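Superoxide dismutase [Cu-Zn] (Bacteroidetes bacterium GWA2_30_7, PDB 7B4O) probably catalyses the dismutation of superoxide to oxygen and hydrogen peroxide, and is seen here with zinc in both metal sites of its active centre. Local coordinates at residues Ser84-Ile87 and Gly88-Gly91; Tyr105-Lys108 and Met109-Phe112. All coordinates share one frame; numbering follows the deposited sequence.

Interaction 1. Residues Ser84-Ile87 and Gly88-Gly91; sequences SRHI and GDLG. With ZN (zinc ion), chain F.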
loop_
_atom_site.group_PDB
_atom_site.type_symbol
_atom_site.label_atom_id
_atom_site.label_comp_id
_atom_site.label_asym_id
_atom_site.label_seq_id
_atom_site.Cartn_x
_atom_site.Cartn_y
_atom_site.Cartn_z
ATOM N N SER A 84 -0.777 0.305 27.655
ATOM C CA SER A 84 -1.959 1.084 27.220
ATOM C C SER A 84 -1.595 1.859 25.948
ATOM O O SER A 84 -1.196 3.038 26.055
ATOM C CB SER A 84 -2.441 1.978 28.327
ATOM O OG SER A 84 -3.623 2.637 27.938
ATOM N N ARG A 85 -1.691 1.191 24.800
ATOM C CA ARG A 85 -1.379 1.781 23.479
ATOM C C ARG A 85 -2.268 1.154 22.410
ATOM O O ARG A 85 -2.767 0.037 22.594
ATOM C CB ARG A 85 0.098 1.600 23.120
ATOM C CG ARG A 85 0.521 0.152 22.930
ATOM C CD ARG A 85 1.897 0.034 22.303
ATOM N NE ARG A 85 1.836 -0.129 20.847
ATOM C CZ ARG A 85 2.816 -0.616 20.104
ATOM N NH1 ARG A 85 3.967 -0.961 20.657
ATOM N NH2 ARG A 85 2.638 -0.774 18.807
ATOM N N HIS A 86 -2.427 1.875 21.309
ATOM C CA HIS A 86 -2.976 1.347 20.045
ATOM C C HIS A 86 -1.896 0.479 19.398
ATOM O O HIS A 86 -0.704 0.788 19.572
ATOM C CB HIS A 86 -3.330 2.508 19.106
ATOM C CG HIS A 86 -4.325 3.460 19.665
ATOM N ND1 HIS A 86 -4.292 4.809 19.412
ATOM C CD2 HIS A 86 -5.388 3.256 20.473
ATOM C CE1 HIS A 86 -5.318 5.377 20.015
ATOM N NE2 HIS A 86 -5.990 4.457 20.671
ATOM N N ILE A 87 -2.293 -0.566 18.681
ATOM C CA ILE A 87 -1.323 -1.336 17.857
ATOM C C ILE A 87 -0.541 -0.336 16.992
ATOM O O ILE A 87 0.681 -0.490 16.853
ATOM C CB ILE A 87 -2.015 -2.415 17.013
ATOM C CG1 ILE A 87 -2.703 -3.480 17.872
ATOM C CG2 ILE A 87 -1.014 -3.041 16.055
ATOM C CD1 ILE A 87 -1.809 -4.158 18.886
ATOM N N GLY A 88 -1.214 0.689 16.477
ATOM C CA GLY A 88 -0.578 1.638 15.540
ATOM C C GLY A 88 0.330 2.669 16.197
ATOM O O GLY A 88 0.837 3.546 15.466
ATOM N N ASP A 89 0.521 2.650 17.516
ATOM C CA ASP A 89 1.285 3.705 18.227
ATOM C C ASP A 89 2.782 3.421 18.167
ATOM O O ASP A 89 3.327 2.815 19.095
ATOM C CB ASP A 89 0.782 3.870 19.662
ATOM C CG ASP A 89 -0.601 4.479 19.724
ATOM O OD1 ASP A 89 -1.072 5.024 18.676
ATOM O OD2 ASP A 89 -1.208 4.408 20.817
ATOM N N LEU A 90 3.437 3.859 17.081
ATOM C CA LEU A 90 4.885 3.624 16.875
ATOM C C LEU A 90 5.687 4.869 17.290
ATOM O O LEU A 90 6.875 4.902 16.992
ATOM C CB LEU A 90 5.160 3.246 15.415
ATOM C CG LEU A 90 4.260 2.176 14.797
ATOM C CD1 LEU A 90 4.841 1.712 13.473
ATOM C CD2 LEU A 90 4.042 0.968 15.703
ATOM N N GLY A 91 5.076 5.802 18.027
ATOM C CA GLY A 91 5.772 6.916 18.693
ATOM C C GLY A 91 6.134 8.038 17.732
ATOM O O GLY A 91 5.242 8.517 17.007
HETATM ZN ZN ZN F . -2.716 5.979 18.948
#

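Interaction 2. Residues Tyr105-Lys108 and Met109-Phe112; sequences YIDK and MIVF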
loop_
_atom_site.group_PDB
_atom_site.type_symbol
_atom_site.label_atom_id
_atom_site.label_comp_id
_atom_site.label_asym_id
_atom_site.label_seq_id
_atom_site.Cartn_x
_atom_site.Cartn_y
_atom_site.Cartn_z
ATOM N N TYR A 105 13.571 0.261 15.835
ATOM C CA TYR A 105 13.230 -0.279 17.174
ATOM C C TYR A 105 12.494 -1.600 16.970
ATOM O O TYR A 105 12.032 -1.899 15.850
ATOM C CB TYR A 105 12.439 0.731 18.013
ATOM C CG TYR A 105 10.959 0.733 17.752
ATOM C CD1 TYR A 105 10.421 1.374 16.652
ATOM C CD2 TYR A 105 10.092 0.058 18.598
ATOM C CE1 TYR A 105 9.060 1.354 16.404
ATOM C CE2 TYR A 105 8.728 0.038 18.370
ATOM C CZ TYR A 105 8.210 0.689 17.269
ATOM O OH TYR A 105 6.875 0.677 17.015
ATOM N N ILE A 106 12.405 -2.361 18.053
ATOM C CA ILE A 106 11.716 -3.674 18.093
ATOM C C ILE A 106 10.341 -3.468 18.725
ATOM O O ILE A 106 10.267 -3.079 19.917
ATOM C CB ILE A 106 12.548 -4.700 18.879
ATOM C CG1 ILE A 106 13.960 -4.856 18.308
ATOM C CG2 ILE A 106 11.801 -6.016 18.943
ATOM C CD1 ILE A 106 14.000 -5.238 16.847
ATOM N N ASP A 107 9.303 -3.737 17.949
ATOM C CA ASP A 107 7.897 -3.654 18.390
ATOM C C ASP A 107 7.421 -5.066 18.729
ATOM O O ASP A 107 7.612 -5.974 17.929
ATOM C CB ASP A 107 7.043 -2.979 17.322
ATOM C CG ASP A 107 5.686 -2.591 17.862
ATOM O OD1 ASP A 107 4.863 -3.498 18.077
ATOM O OD2 ASP A 107 5.468 -1.405 18.058
ATOM N N LYS A 108 6.821 -5.236 19.908
ATOM C CA LYS A 108 6.391 -6.562 20.421
ATOM C C LYS A 108 4.891 -6.774 20.188
ATOM O O LYS A 108 4.390 -7.828 20.593
ATOM C CB LYS A 108 6.761 -6.664 21.901
ATOM C CG LYS A 108 8.260 -6.668 22.156
ATOM C CD LYS A 108 8.649 -7.227 23.510
ATOM C CE LYS A 108 10.104 -7.641 23.580
ATOM N NZ LYS A 108 10.314 -9.018 23.068
ATOM N N MET A 109 4.199 -5.834 19.547
ATOM C CA MET A 109 2.724 -5.888 19.375
ATOM C C MET A 109 2.327 -6.096 17.908
ATOM O O MET A 109 1.306 -6.748 17.662
ATOM C CB MET A 109 2.073 -4.607 19.905
ATOM C CG MET A 109 2.270 -4.418 21.388
ATOM S SD MET A 109 0.958 -3.425 22.089
ATOM C CE MET A 109 1.321 -3.537 23.846
ATOM N N ILE A 110 3.075 -5.546 16.951
ATOM C CA ILE A 110 2.643 -5.605 15.526
ATOM C C ILE A 110 2.903 -7.017 14.970
ATOM O O ILE A 110 3.947 -7.630 15.290
ATOM C CB ILE A 110 3.268 -4.465 14.695
ATOM C CG1 ILE A 110 4.791 -4.525 14.628
ATOM C CG2 ILE A 110 2.790 -3.114 15.215
ATOM C CD1 ILE A 110 5.392 -3.266 14.030
ATOM N N VAL A 111 1.949 -7.529 14.193
ATOM C CA VAL A 111 2.034 -8.865 13.529
ATOM C C VAL A 111 1.576 -8.730 12.074
ATOM O O VAL A 111 1.044 -7.659 11.714
ATOM C CB VAL A 111 1.214 -9.928 14.282
ATOM C CG1 VAL A 111 1.735 -10.143 15.698
ATOM C CG2 VAL A 111 -0.260 -9.580 14.318
ATOM N N PHE A 112 1.765 -9.783 11.277
ATOM C CA PHE A 112 1.469 -9.796 9.822
ATOM C C PHE A 112 0.301 -10.729 9.490
ATOM O O PHE A 112 0.033 -10.930 8.293
ATOM C CB PHE A 112 2.703 -10.214 9.023
ATOM C CG PHE A 112 3.940 -9.389 9.287
ATOM C CD1 PHE A 112 3.879 -8.006 9.364
ATOM C CD2 PHE A 112 5.172 -9.996 9.453
ATOM C CE1 PHE A 112 5.019 -7.260 9.620
ATOM C CE2 PHE A 112 6.310 -9.243 9.698
ATOM C CZ PHE A 112 6.236 -7.878 9.783
HETATM O O HOH W 1 5.617 -7.988 17.361
#

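Interaction 1. Residues Ser84-Ile87 and Gly88-Gly91
His-86 and Asp-89 grip one zinc ion from the two ends of a type I beta turn. His-86 ND1 lies 2.0 Å from the zinc ion and Asp-89 OD1 1.9 Å from it. Asp-89 OD2 stays back from the metal, so the carboxylate binds through one oxygen. Ring and carboxylate planes stand 54° apart, with OD1 near the ring plane at its edge. His-69 and His-77 complete the tetrahedral site.

OD2 is put to a different use. It accepts the backbone amide, His-86 N to Asp-89 OD2 being 2.9 Å, from above the carboxylate plane, and it also takes the amide of Gly-78, so the group that holds the metal is itself held against rotation. The turn closes in the reverse direction, Asp-89 N donating to His-86 O over 3.0 Å.

This is the structural zinc site of the Cu-Zn superoxide dismutase fold, where a long loop runs into strand 89-95 of the Greek-key barrel. His-69 is shared with the second metal site, also filled by zinc here, whose zinc ion is about 7 Å from the Asp-89 side chain.

Further out, Arg-85 clamps the turn. Its chain bends at chi3 (-95°), bringing the guanidinium alongside the turn, where NE reaches His-86 O at 3.0 Å in an almost straight bond (176°), on the face of that carbonyl opposite to Asp-89 N. Arg-85 NH2 donates to Ile-87 O at 2.8 Å. Both acceptors lie in the guanidinium plane, while Asp-89 O, buried and without a hydrogen-bond partner, sits over one face, 3.6 Å from Arg-85 CZ. NH1 ties to the carbonyl of Pro-80.

Interaction 2. Residues Tyr105-Lys108 and Met109-Phe112
A side-chain-to-backbone turn at the end of strand 101-107 joins Asp-107 to Met-109 and Ile-110, where the chain bends into the following loop. The contact rests mainly on one oxygen. Asp-107 OD1 accepts from Met-109 N at 2.8 Å and from Ile-110 N at 2.9 Å; both donors come from its anti side, but tilted to opposite faces of the carboxylate, each about 30° out of the plane. Gripped between two consecutive amides, the carboxylate can hardly turn. Asp-107 CG lies anti to the backbone N (chi1 -167°), which swings the acid forward over the loop that leaves the strand.

The other oxygen meets a residue of the strand itself. Tyr-105 OH donates to the anti lone pair of Asp-107 OD2 at 2.7 Å, and Arg-85 is the second partner of that atom, so both oxygens of this buried group are satisfied, and the arginine would favour its ionised form.

Ile-110 crosses the aspartate at about a right angle. Its CG1 is set between backbone N and carbonyl carbon (chi1 63°), bringing CD1 to 3.7 Å from Asp-107 CB, while CG2 rests 3.6 Å from OD1; beyond it lie Val-34 and Val-36 of the adjoining strand 33-41 and Phe-27 of strand 22-30. The backbones are also bridged by a water that donates to Asp-107 O at 2.9 Å and to Ile-110 O at 2.7 Å. Lys-108, at the bend, points outward, and its NZ bonds to the carbonyl of Asp-32.

The Asp-107 OD1 to Met-109 amide bond defines an Asx turn, here reinforced by the next amide and ending a strand of the Greek-key beta barrel characteristic of Cu-Zn superoxide dismutases.

In the fold
Interaction 1 comes first along the chain and leads into strand 89-95; interaction 2 follows where the next strand, 101-107, ends. Both strands belong to the same antiparallel sheet and are its outermost strands within the chain. The two centres are 10 Å apart, and the contacts touch directly. Arg-85 NH2 and Asp-107 OD2, 3.0 Å apart, make the salt bridge between them. Beside it, Leu-90 CD2 packs near Tyr-105 OH and Asp-107 OD2, and Arg-85 CD lies 3.6 Å from Met-109 SD. Arg-85 and Leu-90 together join residues 84-91 to 105-112, so that the arginine whose NE bonds to the turn carrying two zinc ligands is also tied to the barrel strand.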